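Local coordinates for protein Endonuclease/exonuclease/phosphatase (Beutenbergia cavernae DSM 12333, PDB 4RUW) that belongs to the endonuclease/exonuclease/phosphatase family, of DNase I-like fold, carries an Ig-like domain and binds a zinc ion, its precise function not being established, at residues Asp90-Ala101 with Gly144-His155; Val75-Arg85 with Gln110-Asp121. All coordinates share one frame; numbering follows the deposited sequence. Where two conformers were deposited one is given.

Interaction 1: Asp90-Ala101 with Gly144-His155; sequences DVVVLNEVHRDA and GSSNGNVVMSRH. With ZN (zinc ion), chain B.
Val92 and Met152 (selenomethionine) lie side by side on the face they share with Leu94, Val97 and Val150, with Val92 CG1 3.7 Å from Met152 CB. CG of Met152 is anti to the carbonyl carbon (chi1 -57°) and the chain runs on extended, which brings the selenium to 4.0 Å from Leu94 CD1. The CG2 methyl of Val150 is set crosswise against the isopropyl group of Val97. Val91 and Val151 touch through their CG1 methyls on the other face. Between these layers the strands run antiparallel, with paired backbone bonds at Val92-Met152 and Leu94-Val150. A beta bulge between Leu94 and Val97 shifts the register by one residue. Water 1 bridges the strands at the bulge, accepting from Glu96 N and Asn147 ND2 and donating to Asn149 OD1; Asn147 ND2 also donates to Thr131 OG1. The same Asn149 oxygen takes the ND2 of Asn95 at 2.9 Å from above its carbonyl plane, the amides 79° apart; Asn95 OD1 turns instead to Asp235 N. At one end His155 NE2 gives a nearly straight bond (2.8 Å) in its ring plane to Asp90 OD1, on its anti side and somewhat out of the carboxylate plane, while Asp90 OD2 accepts from Arg57 N. At the other, His98 ND1 and Asp100 OD2 bind zinc at 2.0 and 1.9 Å. The second oxygen of Asp100, OD1, accepts from Ser146 N at 3.0 Å, probably helping to hold the carboxylate in place. The Ser146 hydroxyl donates to Arg99 O, and Asn147 OD1 sits at the edge of the His98 ring, its amide steeply turned. This is a bulged antiparallel pair inside a mixed sheet of the DNase I-like fold, its end forming half of a His3Asp zinc site completed by His107 and His137.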
loop_
_atom_site.group_PDB
_atom_site.type_symbol
_atom_site.label_atom_id
_atom_site.label_comp_id
_atom_site.label_asym_id
_atom_site.label_seq_id
_atom_site.Cartn_x
_atom_site.Cartn_y
_atom_site.Cartn_z
ATOM N N ASP A 90 15.358 4.720 -2.455
ATOM C CA ASP A 90 15.464 6.151 -2.226
ATOM C C ASP A 90 14.838 6.526 -0.891
ATOM O O ASP A 90 15.348 7.397 -0.175
ATOM C CB ASP A 90 14.755 6.899 -3.348
ATOM C CG ASP A 90 15.503 6.822 -4.651
ATOM O OD1 ASP A 90 16.547 7.496 -4.760
ATOM O OD2 ASP A 90 15.059 6.085 -5.558
ATOM N N VAL A 91 13.704 5.893 -0.599
ATOM C CA VAL A 91 12.938 6.148 0.613
ATOM C C VAL A 91 12.448 4.811 1.129
ATOM O O VAL A 91 12.010 3.953 0.342
ATOM C CB VAL A 91 11.720 7.055 0.344
ATOM C CG1 VAL A 91 10.944 7.303 1.628
ATOM C CG2 VAL A 91 12.162 8.367 -0.244
ATOM N N VAL A 92 12.541 4.618 2.440
ATOM C CA VAL A 92 11.998 3.414 3.050
ATOM C C VAL A 92 11.079 3.767 4.216
ATOM O O VAL A 92 11.371 4.651 5.021
ATOM C CB VAL A 92 13.106 2.394 3.452
ATOM C CG1 VAL A 92 14.088 3.005 4.427
ATOM C CG2 VAL A 92 12.490 1.135 4.035
ATOM N N VAL A 93 9.946 3.076 4.260
ATOM C CA VAL A 93 8.979 3.161 5.336
ATOM C C VAL A 93 9.138 1.905 6.181
ATOM O O VAL A 93 9.139 0.792 5.645
ATOM C CB VAL A 93 7.549 3.239 4.763
ATOM C CG1 VAL A 93 6.520 2.961 5.852
ATOM C CG2 VAL A 93 7.325 4.594 4.082
ATOM N N LEU A 94 9.305 2.083 7.489
ATOM C CA LEU A 94 9.435 0.966 8.416
ATOM C C LEU A 94 8.310 0.985 9.442
ATOM O O LEU A 94 7.967 2.041 9.985
ATOM C CB LEU A 94 10.771 1.025 9.147
ATOM C CG LEU A 94 12.016 1.044 8.263
ATOM C CD1 LEU A 94 13.278 1.204 9.111
ATOM C CD2 LEU A 94 12.103 -0.199 7.389
ATOM N N ASN A 95 7.729 -0.186 9.693
ATOM C CA ASN A 95 6.767 -0.371 10.775
ATOM C C ASN A 95 7.398 -1.188 11.897
ATOM O O ASN A 95 8.351 -1.953 11.654
ATOM C CB ASN A 95 5.510 -1.115 10.295
ATOM C CG ASN A 95 4.843 -0.470 9.083
ATOM O OD1 ASN A 95 4.459 -1.168 8.151
ATOM N ND2 ASN A 95 4.662 0.846 9.111
ATOM N N GLU A 96 6.867 -1.043 13.107
ATOM C CA GLU A 96 7.320 -1.796 14.275
ATOM C C GLU A 96 8.768 -1.482 14.638
ATOM O O GLU A 96 9.594 -2.376 14.820
ATOM C CB GLU A 96 7.106 -3.297 14.083
ATOM C CG GLU A 96 5.645 -3.700 14.061
ATOM C CD GLU A 96 4.944 -3.381 15.367
ATOM O OE1 GLU A 96 5.332 -3.959 16.405
ATOM O OE2 GLU A 96 4.014 -2.546 15.361
ATOM N N VAL A 97 9.054 -0.191 14.759
ATOM C CA VAL A 97 10.339 0.285 15.217
ATOM C C VAL A 97 10.125 0.862 16.613
ATOM O O VAL A 97 9.302 1.764 16.789
ATOM C CB VAL A 97 10.901 1.387 14.275
ATOM C CG1 VAL A 97 12.301 1.786 14.717
ATOM C CG2 VAL A 97 10.891 0.937 12.820
ATOM N N HIS A 98 10.831 0.325 17.606
ATOM C CA HIS A 98 10.648 0.786 18.981
ATOM C C HIS A 98 11.677 1.824 19.388
ATOM O O HIS A 98 12.811 1.840 18.898
ATOM C CB HIS A 98 10.669 -0.369 19.991
ATOM C CG HIS A 98 9.369 -1.111 20.070
ATOM N ND1 HIS A 98 9.056 -1.927 21.142
ATOM C CD2 HIS A 98 8.322 -1.152 19.218
ATOM C CE1 HIS A 98 7.841 -2.436 20.929
ATOM N NE2 HIS A 98 7.386 -1.988 19.781
ATOM N N ARG A 99 11.262 2.700 20.291
ATOM C CA ARG A 99 12.184 3.596 20.946
ATOM C C ARG A 99 11.879 3.475 22.432
ATOM O O ARG A 99 10.926 4.079 22.938
ATOM C CB ARG A 99 12.012 5.024 20.428
ATOM C CG ARG A 99 12.989 6.010 21.039
ATOM C CD ARG A 99 13.308 7.145 20.089
ATOM N NE ARG A 99 12.225 8.116 19.981
ATOM C CZ ARG A 99 12.232 9.140 19.131
ATOM N NH1 ARG A 99 13.257 9.315 18.308
ATOM N NH2 ARG A 99 11.214 9.986 19.094
ATOM N N ASP A 100 12.666 2.646 23.115
ATOM C CA ASP A 100 12.371 2.222 24.486
ATOM C C ASP A 100 13.430 2.687 25.470
ATOM O O ASP A 100 14.622 2.628 25.172
ATOM C CB ASP A 100 12.358 0.695 24.607
ATOM C CG ASP A 100 11.311 0.017 23.756
ATOM O OD1 ASP A 100 10.280 0.637 23.378
ATOM O OD2 ASP A 100 11.524 -1.185 23.473
ATOM N N ALA A 101 12.990 3.094 26.657
ATOM C CA ALA A 101 13.876 3.287 27.799
ATOM C C ALA A 101 14.369 1.908 28.274
ATOM O O ALA A 101 13.805 0.888 27.895
ATOM C CB ALA A 101 13.114 4.005 28.915
ATOM N N GLY A 144 8.089 3.659 29.634
ATOM C CA GLY A 144 9.024 4.377 28.794
ATOM C C GLY A 144 9.261 3.736 27.438
ATOM O O GLY A 144 10.158 4.156 26.708
ATOM N N SER A 145 8.469 2.724 27.094
ATOM C CA SER A 145 8.587 2.109 25.777
ATOM C C SER A 145 7.709 2.837 24.762
ATOM O O SER A 145 6.762 3.533 25.123
ATOM C CB SER A 145 8.224 0.625 25.838
ATOM O OG SER A 145 6.889 0.429 26.280
ATOM N N SER A 146 8.025 2.681 23.488
ATOM C CA SER A 146 7.198 3.268 22.446
ATOM C C SER A 146 7.408 2.564 21.126
ATOM O O SER A 146 8.468 1.992 20.878
ATOM C CB SER A 146 7.490 4.759 22.276
ATOM O OG SER A 146 8.738 4.987 21.651
ATOM N N ASN A 147 6.373 2.600 20.298
ATOM C CA ASN A 147 6.447 2.122 18.932
ATOM C C ASN A 147 6.231 3.281 17.978
ATOM O O ASN A 147 5.476 4.213 18.279
ATOM C CB ASN A 147 5.389 1.053 18.666
ATOM C CG ASN A 147 5.486 0.500 17.263
ATOM O OD1 ASN A 147 6.394 -0.253 16.959
ATOM N ND2 ASN A 147 4.587 0.926 16.383
ATOM N N GLY A 148 6.887 3.223 16.826
ATOM C CA GLY A 148 6.660 4.196 15.780
ATOM C C GLY A 148 6.718 3.607 14.383
ATOM O O GLY A 148 7.216 2.488 14.172
ATOM N N ASN A 149 6.188 4.371 13.432
ATOM C CA ASN A 149 6.503 4.204 12.023
ATOM C C ASN A 149 7.658 5.133 11.693
ATOM O O ASN A 149 7.749 6.216 12.262
ATOM C CB ASN A 149 5.280 4.531 11.181
ATOM C CG ASN A 149 4.120 3.633 11.503
ATOM O OD1 ASN A 149 4.264 2.407 11.509
ATOM N ND2 ASN A 149 2.969 4.223 11.800
ATOM N N VAL A 150 8.553 4.699 10.812
ATOM C CA VAL A 150 9.736 5.482 10.483
ATOM C C VAL A 150 9.832 5.698 8.983
ATOM O O VAL A 150 9.506 4.799 8.207
ATOM C CB VAL A 150 11.015 4.776 11.010
ATOM C CG1 VAL A 150 12.289 5.363 10.397
ATOM C CG2 VAL A 150 11.061 4.824 12.537
ATOM N N VAL A 151 10.237 6.900 8.585
ATOM C CA VAL A 151 10.660 7.153 7.216
ATOM C C VAL A 151 12.154 7.432 7.238
ATOM O O VAL A 151 12.610 8.277 8.006
ATOM C CB VAL A 151 9.913 8.344 6.582
ATOM C CG1 VAL A 151 10.508 8.681 5.203
ATOM C CG2 VAL A 151 8.427 8.033 6.463
HETATM N N MSE A 152 12.906 6.706 6.416
HETATM C CA MSE A 152 14.324 6.980 6.211
HETATM C C MSE A 152 14.538 7.283 4.741
HETATM O O MSE A 152 13.950 6.646 3.871
HETATM C CB MSE A 152 15.213 5.801 6.620
HETATM C CG MSE A 152 15.037 5.346 8.069
HETATM SE SE MSE A 152 16.235 3.900 8.621
HETATM C CE MSE A 152 17.898 4.916 8.714
ATOM N N SER A 153 15.384 8.256 4.463
ATOM C CA SER A 153 15.525 8.733 3.107
ATOM C C SER A 153 16.954 9.164 2.805
ATOM O O SER A 153 17.652 9.697 3.667
ATOM C CB SER A 153 14.569 9.908 2.912
ATOM O OG SER A 153 14.722 10.511 1.654
ATOM N N ARG A 154 17.388 8.922 1.573
ATOM C CA ARG A 154 18.661 9.446 1.090
ATOM C C ARG A 154 18.528 10.901 0.662
ATOM O O ARG A 154 19.517 11.561 0.368
ATOM C CB ARG A 154 19.156 8.619 -0.098
ATOM C CG ARG A 154 19.693 7.249 0.274
ATOM C CD ARG A 154 20.262 6.525 -0.922
ATOM N NE ARG A 154 20.880 5.256 -0.554
ATOM C CZ ARG A 154 21.926 4.725 -1.180
ATOM N NH1 ARG A 154 22.495 5.358 -2.196
ATOM N NH2 ARG A 154 22.423 3.567 -0.776
ATOM N N HIS A 155 17.299 11.403 0.647
ATOM C CA HIS A 155 17.021 12.741 0.136
ATOM C C HIS A 155 16.396 13.597 1.225
ATOM O O HIS A 155 15.665 13.095 2.068
ATOM C CB HIS A 155 16.104 12.637 -1.076
ATOM C CG HIS A 155 16.572 11.635 -2.077
ATOM N ND1 HIS A 155 17.756 11.783 -2.767
ATOM C CD2 HIS A 155 16.061 10.441 -2.457
ATOM C CE1 HIS A 155 17.929 10.742 -3.560
ATOM N NE2 HIS A 155 16.916 9.910 -3.390
HETATM ZN ZN ZN B . 10.258 -2.366 22.662
HETATM O O HOH W 1 4.276 0.350 13.401
HETATM O O HOH W 2 9.559 7.638 21.797
#

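Interaction 2: Val75-Arg85 with Gln110-Asp121; sequences VDEPRIAAVIR and QPARLAELLAAD
Glu77 fits as a knob among Gln110, Arg113, Leu114 and Leu117, its CB 3.7 Å from both Arg113 CG and Leu117 CD1. Its chain bends at chi2 (92°), and OE2 accepts from Gln110 NE2 at 3.1 Å, met from above the carboxylate plane; that amide nitrogen also donates to Thr65 O. Ala81 provides a small surface one turn on, where its CB lies 3.8 Å from Leu117 CB and 3.9 Å from Leu118 CG. Deeper, Ile84 crosses Leu118 at about a right angle, CD1 to CD1, and Ile80 CG2 reaches Leu114 CD2. The helix axes cross at -49°. At the far end Arg85 bends at chi3 (-58°) and uses the one edge formed by NE and NH2: NE donates a nearly straight hydrogen bond, part of a salt bridge, to Asp121 OD2 (2.7 Å), from above the carboxylate plane, and NH2 donates to Leu117 O (2.9 Å), with both acceptors close to the guanidinium plane. This pair of bonds limits rotation of the group. The contact thus joins two helices through a leucine-alanine-isoleucine centre with polar bonds at both ends, and the Leu117 carbonyl, in the last part of the segment, is probably polarised by the arginine's positive charge.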
loop_
_atom_site.group_PDB
_atom_site.type_symbol
_atom_site.label_atom_id
_atom_site.label_comp_id
_atom_site.label_asym_id
_atom_site.label_seq_id
_atom_site.Cartn_x
_atom_site.Cartn_y
_atom_site.Cartn_z
ATOM N N VAL A 75 17.810 -8.812 19.495
ATOM C CA VAL A 75 17.472 -7.606 18.751
ATOM C C VAL A 75 18.600 -7.327 17.759
ATOM O O VAL A 75 19.745 -7.121 18.168
ATOM C CB VAL A 75 17.276 -6.413 19.695
ATOM C CG1 VAL A 75 16.839 -5.193 18.915
ATOM C CG2 VAL A 75 16.252 -6.758 20.780
ATOM N N ASP A 76 18.286 -7.315 16.465
ATOM C CA ASP A 76 19.316 -7.394 15.429
ATOM C C ASP A 76 19.124 -6.337 14.333
ATOM O O ASP A 76 18.841 -6.648 13.167
ATOM C CB ASP A 76 19.305 -8.807 14.834
ATOM C CG ASP A 76 20.558 -9.135 14.020
ATOM O OD1 ASP A 76 21.355 -8.238 13.688
ATOM O OD2 ASP A 76 20.742 -10.324 13.691
ATOM N N GLU A 77 19.284 -5.075 14.708
ATOM C CA GLU A 77 19.221 -4.004 13.727
ATOM C C GLU A 77 20.184 -4.171 12.533
ATOM O O GLU A 77 19.833 -3.797 11.419
ATOM C CB GLU A 77 19.411 -2.638 14.384
ATOM C CG GLU A 77 18.290 -2.231 15.333
ATOM C CD GLU A 77 18.532 -2.617 16.774
ATOM O OE1 GLU A 77 19.449 -3.421 17.032
ATOM O OE2 GLU A 77 17.796 -2.113 17.654
ATOM N N PRO A 78 21.401 -4.716 12.748
ATOM C CA PRO A 78 22.286 -4.844 11.576
ATOM C C PRO A 78 21.727 -5.714 10.461
ATOM O O PRO A 78 21.972 -5.462 9.292
ATOM C CB PRO A 78 23.552 -5.483 12.161
ATOM C CG PRO A 78 23.583 -4.975 13.553
ATOM C CD PRO A 78 22.140 -4.968 14.000
ATOM N N ARG A 79 20.983 -6.733 10.811
ATOM C CA ARG A 79 20.405 -7.614 9.834
ATOM C C ARG A 79 19.340 -6.858 9.000
ATOM O O ARG A 79 19.282 -6.977 7.828
ATOM C CB ARG A 79 19.833 -8.795 10.580
ATOM C CG ARG A 79 19.721 -10.005 9.782
ATOM C CD ARG A 79 19.410 -11.195 10.647
ATOM N NE ARG A 79 18.929 -12.231 9.785
ATOM C CZ ARG A 79 18.391 -13.351 10.188
ATOM N NH1 ARG A 79 18.245 -13.613 11.462
ATOM N NH2 ARG A 79 17.989 -14.213 9.324
ATOM N N ILE A 80 18.535 -6.040 9.659
ATOM C CA ILE A 80 17.569 -5.179 8.993
ATOM C C ILE A 80 18.293 -4.174 8.087
ATOM O O ILE A 80 17.941 -3.995 6.916
ATOM C CB ILE A 80 16.701 -4.431 10.040
ATOM C CG1 ILE A 80 15.890 -5.418 10.900
ATOM C CG2 ILE A 80 15.807 -3.382 9.375
ATOM C CD1 ILE A 80 14.991 -6.351 10.124
ATOM N N ALA A 81 19.306 -3.512 8.630
ATOM C CA ALA A 81 20.034 -2.508 7.874
ATOM C C ALA A 81 20.705 -3.090 6.636
ATOM O O ALA A 81 20.760 -2.445 5.600
ATOM C CB ALA A 81 21.052 -1.822 8.760
ATOM N N ALA A 82 21.226 -4.308 6.748
ATOM C CA ALA A 82 21.916 -4.926 5.616
ATOM C C ALA A 82 20.953 -5.170 4.451
ATOM O O ALA A 82 21.326 -5.025 3.290
ATOM C CB ALA A 82 22.604 -6.220 6.033
ATOM N N VAL A 83 19.710 -5.527 4.759
ATOM C CA VAL A 83 18.708 -5.714 3.714
ATOM C C VAL A 83 18.375 -4.376 3.047
ATOM O O VAL A 83 18.346 -4.275 1.817
ATOM C CB VAL A 83 17.429 -6.372 4.260
ATOM C CG1 VAL A 83 16.302 -6.292 3.235
ATOM C CG2 VAL A 83 17.704 -7.822 4.648
ATOM N N ILE A 84 18.130 -3.345 3.854
ATOM C CA ILE A 84 17.875 -2.018 3.306
ATOM C C ILE A 84 19.037 -1.554 2.420
ATOM O O ILE A 84 18.823 -1.071 1.316
ATOM C CB ILE A 84 17.572 -0.994 4.417
ATOM C CG1 ILE A 84 16.308 -1.403 5.186
ATOM C CG2 ILE A 84 17.451 0.408 3.835
ATOM C CD1 ILE A 84 16.077 -0.634 6.477
ATOM N N ARG A 85 20.265 -1.729 2.901
ATOM C CA ARG A 85 21.453 -1.337 2.151
ATOM C C ARG A 85 21.515 -2.036 0.795
ATOM O O ARG A 85 21.820 -1.412 -0.221
ATOM C CB ARG A 85 22.693 -1.687 2.983
ATOM C CG ARG A 85 24.020 -1.210 2.439
ATOM C CD ARG A 85 25.166 -1.579 3.409
ATOM N NE ARG A 85 24.960 -1.016 4.748
ATOM C CZ ARG A 85 24.772 -1.732 5.855
ATOM N NH1 ARG A 85 24.784 -3.059 5.815
ATOM N NH2 ARG A 85 24.573 -1.117 7.015
ATOM N N GLN A 110 15.852 2.169 18.715
ATOM C CA GLN A 110 16.040 1.570 17.393
ATOM C C GLN A 110 16.202 2.582 16.253
ATOM O O GLN A 110 17.009 2.350 15.358
ATOM C CB GLN A 110 14.959 0.531 17.084
ATOM C CG GLN A 110 14.842 -0.526 18.165
ATOM C CD GLN A 110 14.085 -1.740 17.693
ATOM O OE1 GLN A 110 12.897 -1.665 17.377
ATOM N NE2 GLN A 110 14.771 -2.875 17.640
ATOM N N PRO A 111 15.450 3.702 16.273
ATOM C CA PRO A 111 15.686 4.664 15.188
ATOM C C PRO A 111 17.129 5.178 15.177
ATOM O O PRO A 111 17.720 5.310 14.105
ATOM C CB PRO A 111 14.702 5.798 15.505
ATOM C CG PRO A 111 13.611 5.131 16.263
ATOM C CD PRO A 111 14.292 4.096 17.098
ATOM N N ALA A 112 17.702 5.440 16.348
ATOM C CA ALA A 112 19.073 5.925 16.405
ATOM C C ALA A 112 20.047 4.854 15.925
ATOM O O ALA A 112 21.022 5.151 15.234
ATOM C CB ALA A 112 19.420 6.373 17.807
ATOM N N ARG A 113 19.786 3.601 16.282
ATOM C CA ARG A 113 20.669 2.519 15.873
ATOM C C ARG A 113 20.605 2.287 14.357
ATOM O O ARG A 113 21.630 2.107 13.697
ATOM C CB ARG A 113 20.336 1.247 16.656
ATOM C CG ARG A 113 21.179 0.041 16.286
ATOM C CD ARG A 113 22.669 0.307 16.397
ATOM N NE ARG A 113 23.407 -0.943 16.230
ATOM C CZ ARG A 113 24.652 -1.038 15.779
ATOM N NH1 ARG A 113 25.333 0.050 15.445
ATOM N NH2 ARG A 113 25.208 -2.233 15.654
ATOM N N LEU A 114 19.396 2.300 13.803
ATOM C CA LEU A 114 19.244 2.145 12.362
ATOM C C LEU A 114 19.907 3.304 11.612
ATOM O O LEU A 114 20.572 3.098 10.601
ATOM C CB LEU A 114 17.775 1.988 11.971
ATOM C CG LEU A 114 17.131 0.670 12.390
ATOM C CD1 LEU A 114 15.615 0.785 12.322
ATOM C CD2 LEU A 114 17.647 -0.458 11.489
ATOM N N ALA A 115 19.751 4.517 12.130
ATOM C CA ALA A 115 20.398 5.681 11.530
ATOM C C ALA A 115 21.921 5.544 11.555
ATOM O O ALA A 115 22.594 5.865 10.582
ATOM C CB ALA A 115 19.971 6.948 12.233
ATOM N N GLU A 116 22.464 5.041 12.660
ATOM C CA GLU A 116 23.903 4.840 12.756
ATOM C C GLU A 116 24.383 3.824 11.717
ATOM O O GLU A 116 25.388 4.035 11.042
ATOM C CB GLU A 116 24.266 4.371 14.164
ATOM C CG GLU A 116 25.730 4.068 14.354
ATOM C CD GLU A 116 26.041 3.651 15.770
ATOM O OE1 GLU A 116 25.367 2.731 16.293
ATOM O OE2 GLU A 116 26.950 4.262 16.363
ATOM N N LEU A 117 23.645 2.731 11.584
ATOM C CA LEU A 117 24.016 1.663 10.665
ATOM C C LEU A 117 23.935 2.052 9.191
ATOM O O LEU A 117 24.628 1.464 8.360
ATOM C CB LEU A 117 23.143 0.432 10.914
ATOM C CG LEU A 117 23.448 -0.333 12.200
ATOM C CD1 LEU A 117 22.241 -1.153 12.608
ATOM C CD2 LEU A 117 24.674 -1.219 12.012
ATOM N N LEU A 118 23.089 3.027 8.863
ATOM C CA LEU A 118 22.796 3.353 7.466
ATOM C C LEU A 118 23.300 4.732 7.042
ATOM O O LEU A 118 23.151 5.112 5.881
ATOM C CB LEU A 118 21.293 3.212 7.191
ATOM C CG LEU A 118 20.799 1.760 7.165
ATOM C CD1 LEU A 118 19.288 1.678 7.283
ATOM C CD2 LEU A 118 21.288 1.043 5.905
ATOM N N ALA A 119 23.914 5.472 7.963
ATOM C CA ALA A 119 24.408 6.811 7.655
ATOM C C ALA A 119 25.384 6.800 6.484
ATOM O O ALA A 119 25.277 7.614 5.562
ATOM C CB ALA A 119 25.051 7.440 8.877
ATOM N N ALA A 120 26.332 5.868 6.506
ATOM C CA ALA A 120 27.358 5.829 5.468
ATOM C C ALA A 120 26.778 5.413 4.118
ATOM O O ALA A 120 27.404 5.595 3.075
ATOM C CB ALA A 120 28.497 4.904 5.880
ATOM N N ASP A 121 25.578 4.848 4.146
ATOM C CA ASP A 121 24.882 4.454 2.930
ATOM C C ASP A 121 23.988 5.567 2.413
ATOM O O ASP A 121 23.290 5.395 1.413
ATOM C CB ASP A 121 24.065 3.198 3.200
ATOM C CG ASP A 121 24.921 2.080 3.735
ATOM O OD1 ASP A 121 25.754 1.588 2.953
ATOM O OD2 ASP A 121 24.785 1.713 4.925
#

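Interaction 1 is the more buried contact, inside a beta sheet, whereas interaction 2 is only partly buried and joins two helices that cover that sheet. Strand 91-98 lies between helices 77-87 and 110-118 in the chain, and its Leu94 is touched by both, through Ile84 and Leu114. Backbone bonds and branched aliphatic side chains dominate the strand pair; the helix pair relies on aliphatic side-chain contacts and one knob, Glu77, with a salt bridge, Arg85 to Asp121, at the end away from Gln110. Gln110 links the two: its OE1 probably accepts from the backbone N of the zinc ligand His98. The methyl of selenomethionine Met152 also packs on Leu114 O, beneath helix 110-118.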